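Local coordinates for N-glycosylase/DNA lyase (Methanocaldococcus jannaschii, PDB 3FHF), which is an archaeal DNA glycosylase/lyase, an all-helical protein of the helix-hairpin-helix clan, at residues A[44-48]-A[103-109]; A[36-41]-A[108-114]. Numbering follows the deposited sequence.

Contact 1. Residues A[44-48]-A[103-109]; sequences WFKEL and ARRFKNI
Segment 44-48 is regular alpha helix, one turn of helix 41-54; segment 103-109 is the connection from helix 93-103 to helix 109-115, with a 3-10 turn at 104-105 and an inverse gamma turn centred on Asn108. The backbones come closest at Phe45 and Lys107, CA to CA 5.9 Å. Trp44 (chi1 m) sets its CB 3.5 Å from CG2 of Ile109. Phe45 (chi1 t) is the residue most covered by the other segment: its ring meets the connection obliquely, with CE1 3.5 Å from Ala103 O and 3.9 Å from Ala103 CB, CD1 3.9 Å from Lys107 CA and CZ 4.0 Å from Arg104 CG. One turn on from Trp44, Leu48 (t, p) brings CD2 to 4.4 Å from Ile109 CG1 and 4.5 Å from Ala103 CB. Phe141 of helix 135-144 covers Trp44, Leu48 and Ile109. No hydrogen bond crosses between the segments, so this helix-to-connection packing in the helical glycosylase fold rests on apolar fit.

Contact 2. Residues A[36-41]-A[108-114]; sequences FKNKSN and NIKDIVE
Residues 36-37 close a 3-10 turn, with Lys39 N bonded to Phe36 O at 3.0 Å; the chain then extends through Lys39 and Ser40 (psi 162° and 168°) and enters helix 41-54 at Asn41. Opposite, Asn108 precedes helix 109-115, whose first turns are held by bonds such as Val113 N to Ile109 O, 2.9 Å. The nearest CA atoms are those of Asn41 and Lys110, 5.0 Å apart. Asn41 (chi1 m) lays its amide across the start of this helix. OD1 accepts from Asp111 N at 3.2 Å and, weakly, from Lys110 N at 2.9 Å, and ND2 donates to Asp111 OD2 at 2.8 Å. The side chain of Asn108, the N-cap residue, makes no capping bond; Asn41, distant in sequence, accepts from two amides of the first turn, those of Lys110 (weakly) and Asp111. Two helix N-termini thus meet in this all-helical glycosylase fold, for Ser40 is itself the N-cap of helix 41-54: its OG bonds weakly to Glu43 N, and also to Glu42 OE1. Lys110, all four chi angles t, runs straight from its helix into the bend of 37-39, where NZ donates to Lys37 O and to Lys39 O, each at 2.6 Å; the ammonium group therefore ties together two carbonyls of the turn. Lys37 turns back (t, m, t, m) to form a salt bridge from NZ to Glu114 OE2, 2.6 Å, although its NZ lies 4.4 Å from the like-charged NZ of Lys110.

The two contacts lie side by side, centres 9 Å apart, and contact 1 is nested inside the loop that contact 2 closes. They share Asn108 and Ile109, where the connection after helix 93-103 passes into helix 109-115: Ile109 belongs mainly to the buried, apolar contact 1, whereas the polar bonds of contact 2 sit at the surface. Trp44 joins them directly. Its NE1 stands 2.7 Å from Phe36 O, a probable hydrogen bond, and 3.4 Å from Lys110 CD, and its ring meets that of Phe36 edge-to-face. Phe36 CZ also packs 3.2 Å from Glu47 CG. Helix 41-54 meets the chain around Ile109 through Asn41 in contact 2 and through Trp44, Phe45 and Leu48 in contact 1.

Contact 1. Residues A[44-48]-A[103-109]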
ATOM      1  N   TRP A  44       2.125   5.991 -13.342  1.00 16.61           N
ATOM      2  CA  TRP A  44       2.289   4.779 -12.554  1.00 15.02           C
ATOM      3  C   TRP A  44       3.656   4.763 -11.865  1.00 16.46           C
ATOM      4  O   TRP A  44       3.766   4.362 -10.703  1.00 15.27           O
ATOM      5  CB  TRP A  44       2.142   3.539 -13.437  1.00 15.26           C
ATOM      6  CG  TRP A  44       0.728   3.169 -13.775  1.00 12.56           C
ATOM      7  CD1 TRP A  44      -0.233   3.979 -14.314  1.00 14.12           C
ATOM      8  CD2 TRP A  44       0.135   1.877 -13.645  1.00 12.26           C
ATOM      9  NE1 TRP A  44      -1.387   3.264 -14.533  1.00 11.99           N
ATOM     10  CE2 TRP A  44      -1.188   1.973 -14.130  1.00 13.02           C
ATOM     11  CE3 TRP A  44       0.594   0.642 -13.167  1.00 11.14           C
ATOM     12  CZ2 TRP A  44      -2.058   0.880 -14.153  1.00 14.45           C
ATOM     13  CZ3 TRP A  44      -0.273  -0.445 -13.190  1.00 13.58           C
ATOM     14  CH2 TRP A  44      -1.587  -0.316 -13.683  1.00 14.86           C
ATOM     15  N   PHE A  45       4.699   5.201 -12.572  1.00 16.17           N
ATOM     16  CA  PHE A  45       6.037   5.215 -11.981  1.00 15.61           C
ATOM     17  C   PHE A  45       6.101   6.149 -10.772  1.00 16.44           C
ATOM     18  O   PHE A  45       6.835   5.886  -9.809  1.00 13.31           O
ATOM     19  CB  PHE A  45       7.098   5.650 -12.998  1.00 16.33           C
ATOM     20  CG  PHE A  45       8.509   5.483 -12.494  1.00 17.28           C
ATOM     21  CD1 PHE A  45       9.054   4.214 -12.336  1.00 17.53           C
ATOM     22  CD2 PHE A  45       9.263   6.584 -12.109  1.00 19.73           C
ATOM     23  CE1 PHE A  45      10.330   4.040 -11.796  1.00 19.78           C
ATOM     24  CE2 PHE A  45      10.543   6.425 -11.564  1.00 20.05           C
ATOM     25  CZ  PHE A  45      11.076   5.149 -11.408  1.00 21.07           C
ATOM     26  N   LYS A  46       5.355   7.254 -10.831  1.00 16.19           N
ATOM     27  CA  LYS A  46       5.324   8.197  -9.718  1.00 16.82           C
ATOM     28  C   LYS A  46       4.689   7.545  -8.494  1.00 17.41           C
ATOM     29  O   LYS A  46       5.085   7.825  -7.364  1.00 18.96           O
ATOM     30  CB  LYS A  46       4.522   9.457 -10.070  1.00 19.54           C
ATOM     31  CG  LYS A  46       5.313  10.587 -10.713  0.50 20.41           C
ATOM     32  CD  LYS A  46       5.672  10.285 -12.150  0.50 23.48           C
ATOM     33  CE  LYS A  46       6.042  11.559 -12.895  0.50 24.49           C
ATOM     34  NZ  LYS A  46       6.278  11.317 -14.344  0.50 27.34           N
ATOM     35  N   GLU A  47       3.685   6.698  -8.713  1.00 16.22           N
ATOM     36  CA  GLU A  47       3.031   6.020  -7.595  1.00 18.39           C
ATOM     37  C   GLU A  47       3.957   4.968  -7.009  1.00 17.21           C
ATOM     38  O   GLU A  47       3.918   4.693  -5.809  1.00 17.50           O
ATOM     39  CB  GLU A  47       1.728   5.357  -8.031  1.00 20.00           C
ATOM     40  CG  GLU A  47       0.597   6.331  -8.218  1.00 28.85           C
ATOM     41  CD  GLU A  47       0.291   7.121  -6.956  1.00 28.64           C
ATOM     42  OE1 GLU A  47      -0.111   6.512  -5.942  1.00 30.41           O
ATOM     43  OE2 GLU A  47       0.456   8.354  -6.983  1.00 33.10           O
ATOM     44  N   LEU A  48       4.789   4.378  -7.859  1.00 16.34           N
ATOM     45  CA  LEU A  48       5.732   3.372  -7.395  1.00 16.93           C
ATOM     46  C   LEU A  48       6.729   4.058  -6.463  1.00 18.38           C
ATOM     47  O   LEU A  48       7.136   3.500  -5.446  1.00 18.31           O
ATOM     48  CB  LEU A  48       6.474   2.748  -8.576  1.00 17.90           C
ATOM     49  CG  LEU A  48       7.515   1.684  -8.209  1.00 19.17           C
ATOM     50  CD1 LEU A  48       6.823   0.446  -7.638  1.00 19.28           C
ATOM     51  CD2 LEU A  48       8.307   1.314  -9.438  1.00 19.01           C
ATOM     52  N   ALA A 103      15.137   1.919 -10.161  1.00 20.64           N
ATOM     53  CA  ALA A 103      13.833   1.483 -10.648  1.00 19.83           C
ATOM     54  C   ALA A 103      13.532   2.046 -12.023  1.00 19.73           C
ATOM     55  O   ALA A 103      12.617   1.584 -12.701  1.00 20.25           O
ATOM     56  CB  ALA A 103      12.739   1.901  -9.669  1.00 19.58           C
ATOM     57  N   ARG A 104      14.304   3.041 -12.441  1.00 20.38           N
ATOM     58  CA  ARG A 104      14.078   3.668 -13.736  1.00 21.83           C
ATOM     59  C   ARG A 104      14.212   2.732 -14.933  1.00 22.23           C
ATOM     60  O   ARG A 104      13.692   3.028 -16.008  1.00 23.60           O
ATOM     61  CB  ARG A 104      15.006   4.871 -13.897  1.00 23.24           C
ATOM     62  CG  ARG A 104      14.611   6.033 -13.003  1.00 23.84           C
ATOM     63  CD  ARG A 104      15.599   7.176 -13.076  1.00 24.98           C
ATOM     64  NE  ARG A 104      15.227   8.261 -12.172  1.00 24.89           N
ATOM     65  CZ  ARG A 104      15.972   9.343 -11.968  1.00 26.94           C
ATOM     66  NH1 ARG A 104      17.128   9.481 -12.605  1.00 23.94           N
ATOM     67  NH2 ARG A 104      15.557  10.291 -11.136  1.00 24.92           N
ATOM     68  N   ARG A 105      14.893   1.603 -14.761  1.00 22.31           N
ATOM     69  CA  ARG A 105      15.034   0.670 -15.874  1.00 23.00           C
ATOM     70  C   ARG A 105      13.695  -0.001 -16.175  1.00 22.76           C
ATOM     71  O   ARG A 105      13.543  -0.668 -17.202  1.00 21.42           O
ATOM     72  CB  ARG A 105      16.115  -0.381 -15.579  1.00 22.27           C
ATOM     73  CG  ARG A 105      15.857  -1.302 -14.401  1.00 22.77           C
ATOM     74  CD  ARG A 105      17.113  -2.111 -14.123  1.00 20.93           C
ATOM     75  NE  ARG A 105      16.921  -3.197 -13.166  1.00 22.78           N
ATOM     76  CZ  ARG A 105      16.574  -3.037 -11.892  1.00 22.81           C
ATOM     77  NH1 ARG A 105      16.370  -1.827 -11.399  1.00 23.69           N
ATOM     78  NH2 ARG A 105      16.437  -4.096 -11.109  1.00 23.36           N
ATOM     79  N   PHE A 106      12.732   0.200 -15.272  1.00 22.94           N
ATOM     80  CA  PHE A 106      11.381  -0.344 -15.400  1.00 21.97           C
ATOM     81  C   PHE A 106      10.370   0.814 -15.466  1.00 22.24           C
ATOM     82  O   PHE A 106       9.199   0.637 -15.120  1.00 22.26           O
ATOM     83  CB  PHE A 106      11.030  -1.219 -14.184  1.00 21.26           C
ATOM     84  CG  PHE A 106      11.918  -2.431 -14.006  1.00 22.61           C
ATOM     85  CD1 PHE A 106      12.000  -3.408 -14.990  1.00 21.52           C
ATOM     86  CD2 PHE A 106      12.656  -2.604 -12.838  1.00 23.49           C
ATOM     87  CE1 PHE A 106      12.805  -4.540 -14.810  1.00 21.90           C
ATOM     88  CE2 PHE A 106      13.462  -3.732 -12.652  1.00 23.08           C
ATOM     89  CZ  PHE A 106      13.535  -4.698 -13.640  1.00 21.70           C
ATOM     90  N   LYS A 107      10.817   1.989 -15.912  0.50 20.87           N
ATOM     91  CA  LYS A 107       9.937   3.156 -15.965  0.50 21.33           C
ATOM     92  C   LYS A 107       8.598   2.933 -16.666  0.50 21.43           C
ATOM     93  O   LYS A 107       7.620   3.618 -16.363  0.50 21.93           O
ATOM     94  CB  LYS A 107      10.659   4.365 -16.582  0.50 21.85           C
ATOM     95  CG  LYS A 107      11.009   4.260 -18.055  0.50 21.48           C
ATOM     96  CD  LYS A 107      11.570   5.592 -18.552  0.50 21.88           C
ATOM     97  CE  LYS A 107      11.954   5.542 -20.022  0.50 21.86           C
ATOM     98  NZ  LYS A 107      13.076   4.601 -20.259  0.50 20.80           N
ATOM     99  N   ASN A 108       8.543   1.994 -17.604  1.00 19.99           N
ATOM    100  CA  ASN A 108       7.286   1.703 -18.283  1.00 19.84           C
ATOM    101  C   ASN A 108       6.609   0.621 -17.440  1.00 18.40           C
ATOM    102  O   ASN A 108       6.193  -0.419 -17.939  1.00 14.84           O
ATOM    103  CB  ASN A 108       7.554   1.216 -19.706  1.00 19.27           C
ATOM    104  CG  ASN A 108       8.376  -0.058 -19.748  1.00 20.70           C
ATOM    105  OD1 ASN A 108       9.341  -0.216 -18.992  1.00 20.86           O
ATOM    106  ND2 ASN A 108       8.011  -0.967 -20.651  1.00 17.27           N
ATOM    107  N   ILE A 109       6.508   0.906 -16.144  1.00 17.92           N
ATOM    108  CA  ILE A 109       5.950  -0.016 -15.167  1.00 16.76           C
ATOM    109  C   ILE A 109       4.497  -0.435 -15.412  1.00 17.15           C
ATOM    110  O   ILE A 109       4.098  -1.534 -15.033  1.00 17.26           O
ATOM    111  CB  ILE A 109       6.134   0.570 -13.724  1.00 17.96           C
ATOM    112  CG1 ILE A 109       5.977  -0.539 -12.686  1.00 18.08           C
ATOM    113  CG2 ILE A 109       5.144   1.716 -13.469  1.00 13.77           C
ATOM    114  CD1 ILE A 109       6.995  -1.672 -12.843  1.00 20.30           C
TER

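Contact 2. Residues A[36-41]-A[108-114]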
ATOM      1  N   PHE A  36      -6.322   4.725 -12.507  1.00 17.58           N
ATOM      2  CA  PHE A  36      -4.975   4.529 -13.034  1.00 17.85           C
ATOM      3  C   PHE A  36      -4.968   3.657 -14.284  1.00 18.03           C
ATOM      4  O   PHE A  36      -3.999   3.656 -15.042  1.00 18.75           O
ATOM      5  CB  PHE A  36      -4.056   3.934 -11.962  1.00 16.22           C
ATOM      6  CG  PHE A  36      -3.397   4.973 -11.109  1.00 16.38           C
ATOM      7  CD1 PHE A  36      -2.111   5.419 -11.403  1.00 18.33           C
ATOM      8  CD2 PHE A  36      -4.090   5.564 -10.058  1.00 17.44           C
ATOM      9  CE1 PHE A  36      -1.526   6.443 -10.667  1.00 18.61           C
ATOM     10  CE2 PHE A  36      -3.515   6.589  -9.315  1.00 18.89           C
ATOM     11  CZ  PHE A  36      -2.230   7.032  -9.618  1.00 19.95           C
ATOM     12  N   LYS A  37      -6.049   2.922 -14.513  1.00 19.24           N
ATOM     13  CA  LYS A  37      -6.110   2.084 -15.700  1.00 21.76           C
ATOM     14  C   LYS A  37      -6.010   2.992 -16.931  1.00 23.35           C
ATOM     15  O   LYS A  37      -5.568   2.565 -17.994  1.00 23.07           O
ATOM     16  CB  LYS A  37      -7.420   1.288 -15.733  1.00 23.23           C
ATOM     17  CG  LYS A  37      -7.364   0.054 -16.626  0.50 24.81           C
ATOM     18  CD  LYS A  37      -7.292   0.427 -18.097  0.50 26.20           C
ATOM     19  CE  LYS A  37      -6.737  -0.704 -18.944  0.50 27.20           C
ATOM     20  NZ  LYS A  37      -5.274  -0.858 -18.722  0.50 24.84           N
ATOM     21  N   ASN A  38      -6.397   4.252 -16.771  1.00 23.89           N
ATOM     22  CA  ASN A  38      -6.349   5.210 -17.871  1.00 25.89           C
ATOM     23  C   ASN A  38      -5.145   6.148 -17.837  1.00 26.06           C
ATOM     24  O   ASN A  38      -4.930   6.921 -18.771  1.00 27.45           O
ATOM     25  CB  ASN A  38      -7.632   6.041 -17.891  1.00 28.45           C
ATOM     26  CG  ASN A  38      -8.869   5.187 -18.035  1.00 30.41           C
ATOM     27  OD1 ASN A  38      -8.952   4.348 -18.932  1.00 34.99           O
ATOM     28  ND2 ASN A  38      -9.840   5.393 -17.151  1.00 32.85           N
ATOM     29  N   LYS A  39      -4.359   6.088 -16.770  1.00 24.78           N
ATOM     30  CA  LYS A  39      -3.191   6.952 -16.648  1.00 23.37           C
ATOM     31  C   LYS A  39      -1.968   6.368 -17.361  1.00 23.02           C
ATOM     32  O   LYS A  39      -1.920   5.181 -17.650  1.00 24.03           O
ATOM     33  CB  LYS A  39      -2.881   7.215 -15.171  1.00 22.21           C
ATOM     34  CG  LYS A  39      -3.918   8.094 -14.480  0.50 20.74           C
ATOM     35  CD  LYS A  39      -3.565   8.337 -13.018  0.50 21.88           C
ATOM     36  CE  LYS A  39      -4.517   9.331 -12.372  0.50 21.34           C
ATOM     37  NZ  LYS A  39      -5.933   8.933 -12.573  0.50 23.86           N
ATOM     38  N   SER A  40      -0.983   7.218 -17.628  1.00 23.76           N
ATOM     39  CA  SER A  40       0.225   6.813 -18.345  1.00 24.73           C
ATOM     40  C   SER A  40       1.281   6.101 -17.507  1.00 24.12           C
ATOM     41  O   SER A  40       1.227   6.098 -16.274  1.00 21.89           O
ATOM     42  CB  SER A  40       0.875   8.038 -18.969  1.00 25.02           C
ATOM     43  OG  SER A  40       1.493   8.820 -17.957  1.00 26.41           O
ATOM     44  N   ASN A  41       2.254   5.511 -18.201  1.00 23.36           N
ATOM     45  CA  ASN A  41       3.360   4.812 -17.556  1.00 22.23           C
ATOM     46  C   ASN A  41       4.038   5.742 -16.569  1.00 21.51           C
ATOM     47  O   ASN A  41       4.442   5.327 -15.488  1.00 20.48           O
ATOM     48  CB  ASN A  41       4.407   4.377 -18.589  1.00 22.95           C
ATOM     49  CG  ASN A  41       4.113   3.023 -19.189  1.00 21.37           C
ATOM     50  OD1 ASN A  41       4.136   2.003 -18.498  1.00 20.96           O
ATOM     51  ND2 ASN A  41       3.850   3.003 -20.486  1.00 24.43           N
ATOM     52  N   ASN A 108       8.543   1.994 -17.604  1.00 19.99           N
ATOM     53  CA  ASN A 108       7.286   1.703 -18.283  1.00 19.84           C
ATOM     54  C   ASN A 108       6.609   0.621 -17.440  1.00 18.40           C
ATOM     55  O   ASN A 108       6.193  -0.419 -17.939  1.00 14.84           O
ATOM     56  CB  ASN A 108       7.554   1.216 -19.706  1.00 19.27           C
ATOM     57  CG  ASN A 108       8.376  -0.058 -19.748  1.00 20.70           C
ATOM     58  OD1 ASN A 108       9.341  -0.216 -18.992  1.00 20.86           O
ATOM     59  ND2 ASN A 108       8.011  -0.967 -20.651  1.00 17.27           N
ATOM     60  N   ILE A 109       6.508   0.906 -16.144  1.00 17.92           N
ATOM     61  CA  ILE A 109       5.950  -0.016 -15.167  1.00 16.76           C
ATOM     62  C   ILE A 109       4.497  -0.435 -15.412  1.00 17.15           C
ATOM     63  O   ILE A 109       4.098  -1.534 -15.033  1.00 17.26           O
ATOM     64  CB  ILE A 109       6.134   0.570 -13.724  1.00 17.96           C
ATOM     65  CG1 ILE A 109       5.977  -0.539 -12.686  1.00 18.08           C
ATOM     66  CG2 ILE A 109       5.144   1.716 -13.469  1.00 13.77           C
ATOM     67  CD1 ILE A 109       6.995  -1.672 -12.843  1.00 20.30           C
ATOM     68  N   LYS A 110       3.699   0.415 -16.052  1.00 16.03           N
ATOM     69  CA  LYS A 110       2.314   0.038 -16.321  1.00 16.43           C
ATOM     70  C   LYS A 110       2.261  -1.101 -17.343  1.00 17.49           C
ATOM     71  O   LYS A 110       1.577  -2.100 -17.136  1.00 17.58           O
ATOM     72  CB  LYS A 110       1.507   1.241 -16.833  1.00 18.36           C
ATOM     73  CG  LYS A 110       0.055   0.898 -17.156  1.00 17.17           C
ATOM     74  CD  LYS A 110      -0.733   2.112 -17.616  1.00 23.08           C
ATOM     75  CE  LYS A 110      -2.163   1.719 -17.990  1.00 22.65           C
ATOM     76  NZ  LYS A 110      -2.984   2.892 -18.413  1.00 28.57           N
ATOM     77  N   ASP A 111       2.987  -0.958 -18.449  1.00 19.43           N
ATOM     78  CA  ASP A 111       2.996  -2.001 -19.470  1.00 19.80           C
ATOM     79  C   ASP A 111       3.529  -3.321 -18.915  1.00 16.68           C
ATOM     80  O   ASP A 111       3.035  -4.386 -19.261  1.00 16.50           O
ATOM     81  CB  ASP A 111       3.847  -1.573 -20.668  1.00 24.37           C
ATOM     82  CG  ASP A 111       3.366  -0.281 -21.282  1.00 27.47           C
ATOM     83  OD1 ASP A 111       2.136  -0.091 -21.381  1.00 31.14           O
ATOM     84  OD2 ASP A 111       4.219   0.539 -21.672  1.00 32.19           O
ATOM     85  N   ILE A 112       4.543  -3.243 -18.059  1.00 15.14           N
ATOM     86  CA  ILE A 112       5.117  -4.440 -17.458  1.00 14.31           C
ATOM     87  C   ILE A 112       4.100  -5.112 -16.538  1.00 15.01           C
ATOM     88  O   ILE A 112       3.833  -6.307 -16.657  1.00 14.94           O
ATOM     89  CB  ILE A 112       6.368  -4.108 -16.611  1.00 15.79           C
ATOM     90  CG1 ILE A 112       7.496  -3.594 -17.506  1.00 15.18           C
ATOM     91  CG2 ILE A 112       6.814  -5.351 -15.839  1.00 14.84           C
ATOM     92  CD1 ILE A 112       8.673  -2.991 -16.737  1.00 16.68           C
ATOM     93  N   VAL A 113       3.545  -4.338 -15.610  1.00 14.36           N
ATOM     94  CA  VAL A 113       2.568  -4.875 -14.662  1.00 13.50           C
ATOM     95  C   VAL A 113       1.333  -5.483 -15.338  1.00 13.02           C
ATOM     96  O   VAL A 113       0.869  -6.552 -14.944  1.00 10.51           O
ATOM     97  CB  VAL A 113       2.122  -3.778 -13.645  1.00 13.54           C
ATOM     98  CG1 VAL A 113       0.885  -4.226 -12.866  1.00 12.35           C
ATOM     99  CG2 VAL A 113       3.259  -3.494 -12.669  1.00 12.58           C
ATOM    100  N   GLU A 114       0.803  -4.811 -16.354  1.00 15.00           N
ATOM    101  CA  GLU A 114      -0.384  -5.325 -17.032  1.00 17.93           C
ATOM    102  C   GLU A 114      -0.111  -6.537 -17.920  1.00 19.68           C
ATOM    103  O   GLU A 114      -1.041  -7.240 -18.318  1.00 18.98           O
ATOM    104  CB  GLU A 114      -1.054  -4.219 -17.850  1.00 20.18           C
ATOM    105  CG  GLU A 114      -1.456  -3.009 -17.026  1.00 21.16           C
ATOM    106  CD  GLU A 114      -2.445  -2.110 -17.749  1.00 26.19           C
ATOM    107  OE1 GLU A 114      -2.205  -1.767 -18.930  1.00 23.90           O
ATOM    108  OE2 GLU A 114      -3.465  -1.744 -17.124  1.00 27.44           O
TER